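Local coordinates for protein endo-b-1,4-glucanase (Nasutitermes takasagoensis, PDB 1KS8) that probably hydrolyses internal beta-1,4-glucosidic linkages in cellulose, as a family 9 glycoside hydrolase built on an (alpha/alpha)6 barrel, at residues E214-A219 with D240-Q245; K6-D11 with A419-A424. All blocks are in the same frame, centred on the assembly; numbering follows the deposited sequence.

Interaction 1: E214-A219 with D240-Q245; sequences ELVWAA and DEFGLQ
With chi1 at -178°, V216 sets CG1 anti to its backbone N and CG2 anti to its carbonyl carbon, and CG2 becomes the methyl that meets both L244 and F242. F242, at chi1 -59°, presents the CD1-CE1 side of its ring to the helix carrying V216 and L215. The tighter of the two meetings is tip to tip: V216 CG2 lies 3.8 Å from L244 CD2, and the same leucine methyl also sits 4.0 Å from V216 CB, so it rests against the whole fork of the valine. Toward the phenylalanine, V216 CG2 comes in obliquely and stops 4.2 Å from F242 CD1. L215 uses the ring differently. Its CD1 approaches the edge, near the ring plane, at 4.3 Å from F242 CE1.

This is where helix 229-241, having turned back along helix 212-226, ends and the chain leaves it. A Schellman motif makes the exit: G243, with positive phi, is its C-prime residue, L244 N bonds to Y239 O, and G243 N bonds to D240 O at 3.0 Å. The reversal leaves F242 and L244, on either side of the glycine, both aimed at helix 212-226. V260 of helix 257-268 touches V216 and L244 as well, bringing the next helix into the same packing. The calcium ligands D213 and E214, identified in another structure of this protein, lie immediately before L215, and the L244 side chain is about 4 Å from that of D213; no calcium is bound here in this model.

No hydrogen bond or salt bridge spans the two segments. Within this contact the fit of methyls and ring does the work, and it probably depends on keeping water out.

Interaction 2: K6-D11 with A419-A424; sequences KQVLRD and AGFQSA
This is a buried helix-to-helix packing contact between the two ends of the catalytic domain, helix 5-18 near the N terminus and helix 415-430 near the C terminus, away from the annotated sites. The helices come close here, with L9 CA only 6.0 Å from Q422 CA. L9 turns its CG anti to the backbone N (chi1 175°), which carries CD1 across the Q422 side chain at about a right angle, 3.4 Å from Q422 CG. That is a tight contact of a methyl on the aliphatic part of a glutamine, closer than carbons usually pack. V8 and F421 also cross at about a right angle: V8 CG1 meets the ring obliquely, 3.8 Å from F421 CZ. L339 of helix 324-341 touches both V8 and F421 and extends the apolar packing.

With chi2 at 171°, the extended Q422 chain carries its amide beyond the L9 methyl. There OE1 is hydrogen-bonded to S12 OG, one turn further along helix 5-18, and NE2 to Y83 OH. Q422 thus sets a greasy stem against L9, while the two bonds at its polar end fix the rotation of the amide and probably repay part of the cost of burying it.

Overall arrangement
Starting from the N terminus, the chain passes through 6-11 in its first helix and meets the other half of interaction 2 only at 419-424, in the last one. That contact therefore closes a loop of some 400 residues. Interaction 1 falls well within this span: helix 212-226 leads straight into helix 229-241, and the short span of about 20 residues, nearly all helix, closes when 240-245 returns to 214-219. The two contacts nest without crossing. Their centres are 29 Å apart and they do not touch, so interaction 1 fastens a sequence-adjacent helical hairpin while interaction 2 closes the chain of the (alpha/alpha)6 barrel by pairing its first and last helices.

Interaction 1: E214-A219 with D240-Q245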
loop_
_atom_site.group_PDB
_atom_site.type_symbol
_atom_site.label_atom_id
_atom_site.label_comp_id
_atom_site.label_asym_id
_atom_site.label_seq_id
_atom_site.Cartn_x
_atom_site.Cartn_y
_atom_site.Cartn_z
ATOM N N GLU A 214 15.200 -1.566 -2.272
ATOM C CA GLU A 214 14.284 -2.664 -2.567
ATOM C C GLU A 214 14.977 -4.021 -2.521
ATOM O O GLU A 214 14.380 -5.020 -2.118
ATOM C CB GLU A 214 13.648 -2.477 -3.946
ATOM C CG GLU A 214 12.631 -1.355 -4.022
ATOM C CD GLU A 214 11.495 -1.547 -3.045
ATOM O OE1 GLU A 214 11.034 -2.699 -2.895
ATOM O OE2 GLU A 214 11.061 -0.550 -2.432
ATOM N N LEU A 215 16.232 -4.062 -2.952
ATOM C CA LEU A 215 16.984 -5.312 -2.941
ATOM C C LEU A 215 17.202 -5.780 -1.502
ATOM O O LEU A 215 17.100 -6.969 -1.202
ATOM C CB LEU A 215 18.328 -5.128 -3.654
ATOM C CG LEU A 215 18.231 -4.891 -5.166
ATOM C CD1 LEU A 215 19.613 -4.599 -5.736
ATOM C CD2 LEU A 215 17.622 -6.115 -5.835
ATOM N N VAL A 216 17.491 -4.836 -0.613
ATOM C CA VAL A 216 17.709 -5.159 0.794
ATOM C C VAL A 216 16.384 -5.576 1.435
ATOM O O VAL A 216 16.323 -6.541 2.195
ATOM C CB VAL A 216 18.273 -3.941 1.564
ATOM C CG1 VAL A 216 18.540 -4.319 3.009
ATOM C CG2 VAL A 216 19.553 -3.444 0.897
ATOM N N TRP A 217 15.330 -4.832 1.115
ATOM C CA TRP A 217 13.983 -5.084 1.624
ATOM C C TRP A 217 13.534 -6.492 1.226
ATOM O O TRP A 217 13.075 -7.270 2.067
ATOM C CB TRP A 217 13.050 -4.013 1.042
ATOM C CG TRP A 217 11.575 -4.077 1.372
ATOM C CD1 TRP A 217 10.550 -4.178 0.470
ATOM C CD2 TRP A 217 10.955 -3.869 2.653
ATOM N NE1 TRP A 217 9.340 -4.033 1.102
ATOM C CE2 TRP A 217 9.556 -3.842 2.442
ATOM C CE3 TRP A 217 11.444 -3.698 3.957
ATOM C CZ2 TRP A 217 8.641 -3.648 3.483
ATOM C CZ3 TRP A 217 10.530 -3.504 4.995
ATOM C CH2 TRP A 217 9.146 -3.480 4.750
ATOM N N ALA A 218 13.681 -6.821 -0.055
ATOM C CA ALA A 218 13.295 -8.134 -0.563
ATOM C C ALA A 218 14.114 -9.252 0.084
ATOM O O ALA A 218 13.571 -10.287 0.476
ATOM C CB ALA A 218 13.460 -8.176 -2.080
ATOM N N ALA A 219 15.423 -9.043 0.191
ATOM C CA ALA A 219 16.296 -10.046 0.789
ATOM C C ALA A 219 15.910 -10.293 2.242
ATOM O O ALA A 219 15.878 -11.436 2.699
ATOM C CB ALA A 219 17.753 -9.600 0.701
ATOM N N ASP A 240 25.080 -2.490 3.843
ATOM C CA ASP A 240 26.347 -1.813 4.094
ATOM C C ASP A 240 26.925 -1.233 2.808
ATOM O O ASP A 240 27.391 -0.096 2.790
ATOM C CB ASP A 240 27.364 -2.777 4.714
ATOM C CG ASP A 240 26.946 -3.270 6.084
ATOM O OD1 ASP A 240 26.226 -2.533 6.790
ATOM O OD2 ASP A 240 27.351 -4.389 6.463
ATOM N N GLU A 241 26.891 -2.018 1.734
ATOM C CA GLU A 241 27.418 -1.580 0.445
ATOM C C GLU A 241 26.747 -0.290 -0.016
ATOM O O GLU A 241 27.412 0.657 -0.441
ATOM C CB GLU A 241 27.193 -2.661 -0.617
ATOM C CG GLU A 241 27.869 -2.367 -1.952
ATOM C CD GLU A 241 27.400 -3.281 -3.071
ATOM O OE1 GLU A 241 27.240 -4.496 -2.829
ATOM O OE2 GLU A 241 27.204 -2.784 -4.200
ATOM N N PHE A 242 25.423 -0.266 0.074
ATOM C CA PHE A 242 24.633 0.885 -0.345
ATOM C C PHE A 242 24.593 1.993 0.708
ATOM O O PHE A 242 24.121 3.097 0.439
ATOM C CB PHE A 242 23.208 0.428 -0.675
ATOM C CG PHE A 242 23.132 -0.606 -1.771
ATOM C CD1 PHE A 242 22.034 -1.457 -1.859
ATOM C CD2 PHE A 242 24.139 -0.714 -2.725
ATOM C CE1 PHE A 242 21.939 -2.401 -2.883
ATOM C CE2 PHE A 242 24.054 -1.655 -3.753
ATOM C CZ PHE A 242 22.952 -2.498 -3.832
ATOM N N GLY A 243 25.086 1.694 1.908
ATOM C CA GLY A 243 25.097 2.677 2.978
ATOM C C GLY A 243 23.720 3.180 3.377
ATOM O O GLY A 243 23.527 4.378 3.586
ATOM N N LEU A 244 22.762 2.266 3.494
ATOM C CA LEU A 244 21.398 2.634 3.862
ATOM C C LEU A 244 21.275 3.370 5.192
ATOM O O LEU A 244 20.309 4.099 5.410
ATOM C CB LEU A 244 20.504 1.392 3.890
ATOM C CG LEU A 244 19.766 1.042 2.595
ATOM C CD1 LEU A 244 20.756 0.837 1.466
ATOM C CD2 LEU A 244 18.933 -0.211 2.813
ATOM N N GLN A 245 22.241 3.184 6.085
ATOM C CA GLN A 245 22.188 3.855 7.379
ATOM C C GLN A 245 22.196 5.374 7.213
ATOM O O GLN A 245 21.752 6.102 8.101
ATOM C CB GLN A 245 23.373 3.437 8.254
ATOM C CG GLN A 245 24.734 3.772 7.663
ATOM C CD GLN A 245 25.340 2.614 6.897
ATOM O OE1 GLN A 245 24.691 2.001 6.049
ATOM N NE2 GLN A 245 26.599 2.310 7.191
#

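Interaction 2: K6-D11 with A419-A424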
loop_
_atom_site.group_PDB
_atom_site.type_symbol
_atom_site.label_atom_id
_atom_site.label_comp_id
_atom_site.label_asym_id
_atom_site.label_seq_id
_atom_site.Cartn_x
_atom_site.Cartn_y
_atom_site.Cartn_z
ATOM N N LYS A 6 -11.499 -1.118 15.751
ATOM C CA LYS A 6 -11.882 -2.373 15.118
ATOM C C LYS A 6 -12.743 -2.092 13.894
ATOM O O LYS A 6 -12.554 -2.697 12.840
ATOM C CB LYS A 6 -12.655 -3.259 16.094
ATOM C CG LYS A 6 -11.822 -3.815 17.235
ATOM C CD LYS A 6 -12.670 -4.692 18.148
ATOM C CE LYS A 6 -11.832 -5.316 19.252
ATOM N NZ LYS A 6 -11.214 -4.293 20.138
ATOM N N GLN A 7 -13.691 -1.168 14.027
ATOM C CA GLN A 7 -14.555 -0.849 12.902
ATOM C C GLN A 7 -13.823 -0.059 11.821
ATOM O O GLN A 7 -14.127 -0.214 10.641
ATOM C CB GLN A 7 -15.801 -0.085 13.364
ATOM C CG GLN A 7 -16.817 0.138 12.242
ATOM C CD GLN A 7 -17.238 -1.157 11.561
ATOM O OE1 GLN A 7 -17.191 -1.273 10.333
ATOM N NE2 GLN A 7 -17.659 -2.134 12.355
ATOM N N VAL A 8 -12.869 0.788 12.199
ATOM C CA VAL A 8 -12.147 1.529 11.170
ATOM C C VAL A 8 -11.331 0.519 10.359
ATOM O O VAL A 8 -11.198 0.657 9.143
ATOM C CB VAL A 8 -11.225 2.616 11.768
ATOM C CG1 VAL A 8 -10.555 3.401 10.644
ATOM C CG2 VAL A 8 -12.040 3.566 12.634
ATOM N N LEU A 9 -10.802 -0.504 11.032
ATOM C CA LEU A 9 -10.036 -1.552 10.351
ATOM C C LEU A 9 -10.945 -2.245 9.335
ATOM O O LEU A 9 -10.556 -2.465 8.188
ATOM C CB LEU A 9 -9.502 -2.578 11.362
ATOM C CG LEU A 9 -8.770 -3.808 10.804
ATOM C CD1 LEU A 9 -7.641 -3.382 9.878
ATOM C CD2 LEU A 9 -8.218 -4.632 11.959
ATOM N N ARG A 10 -12.158 -2.587 9.757
ATOM C CA ARG A 10 -13.110 -3.227 8.857
ATOM C C ARG A 10 -13.435 -2.279 7.703
ATOM O O ARG A 10 -13.588 -2.711 6.561
ATOM C CB ARG A 10 -14.398 -3.586 9.599
ATOM C CG ARG A 10 -14.214 -4.618 10.696
ATOM C CD ARG A 10 -15.520 -4.884 11.438
ATOM N NE ARG A 10 -15.284 -5.609 12.680
ATOM C CZ ARG A 10 -15.604 -5.152 13.888
ATOM N NH1 ARG A 10 -16.181 -3.965 14.027
ATOM N NH2 ARG A 10 -15.337 -5.884 14.961
ATOM N N ASP A 11 -13.540 -0.987 8.004
ATOM C CA ASP A 11 -13.837 0.004 6.972
ATOM C C ASP A 11 -12.706 0.056 5.950
ATOM O O ASP A 11 -12.950 0.137 4.748
ATOM C CB ASP A 11 -14.018 1.395 7.584
ATOM C CG ASP A 11 -15.338 1.559 8.319
ATOM O OD1 ASP A 11 -15.536 2.639 8.914
ATOM O OD2 ASP A 11 -16.174 0.632 8.303
ATOM N N ALA A 419 -2.453 1.498 3.248
ATOM C CA ALA A 419 -1.633 0.386 3.737
ATOM C C ALA A 419 -1.061 0.568 5.137
ATOM O O ALA A 419 -1.372 -0.211 6.039
ATOM C CB ALA A 419 -0.512 0.084 2.743
ATOM N N GLY A 420 -0.214 1.575 5.319
ATOM C CA GLY A 420 0.361 1.817 6.634
ATOM C C GLY A 420 -0.740 2.074 7.646
ATOM O O GLY A 420 -0.696 1.587 8.774
ATOM N N PHE A 421 -1.731 2.849 7.216
ATOM C CA PHE A 421 -2.898 3.204 8.017
ATOM C C PHE A 421 -3.605 1.950 8.539
ATOM O O PHE A 421 -3.841 1.814 9.741
ATOM C CB PHE A 421 -3.847 4.031 7.139
ATOM C CG PHE A 421 -5.161 4.376 7.783
ATOM C CD1 PHE A 421 -5.220 5.220 8.885
ATOM C CD2 PHE A 421 -6.351 3.899 7.238
ATOM C CE1 PHE A 421 -6.451 5.591 9.433
ATOM C CE2 PHE A 421 -7.582 4.262 7.776
ATOM C CZ PHE A 421 -7.632 5.110 8.875
ATOM N N GLN A 422 -3.927 1.027 7.637
ATOM C CA GLN A 422 -4.615 -0.192 8.042
ATOM C C GLN A 422 -3.777 -1.045 8.988
ATOM O O GLN A 422 -4.293 -1.581 9.972
ATOM C CB GLN A 422 -5.018 -1.018 6.818
ATOM C CG GLN A 422 -5.909 -2.201 7.184
ATOM C CD GLN A 422 -6.495 -2.894 5.976
ATOM O OE1 GLN A 422 -7.176 -2.275 5.157
ATOM N NE2 GLN A 422 -6.238 -4.191 5.858
ATOM N N SER A 423 -2.486 -1.171 8.701
ATOM C CA SER A 423 -1.624 -1.963 9.563
ATOM C C SER A 423 -1.495 -1.322 10.943
ATOM O O SER A 423 -1.398 -2.025 11.949
ATOM C CB SER A 423 -0.255 -2.149 8.908
ATOM O OG SER A 423 -0.392 -2.969 7.755
ATOM N N ALA A 424 -1.507 0.008 10.992
ATOM C CA ALA A 424 -1.421 0.724 12.262
ATOM C C ALA A 424 -2.693 0.480 13.068
ATOM O O ALA A 424 -2.649 0.343 14.292
ATOM C CB ALA A 424 -1.228 2.223 12.017
#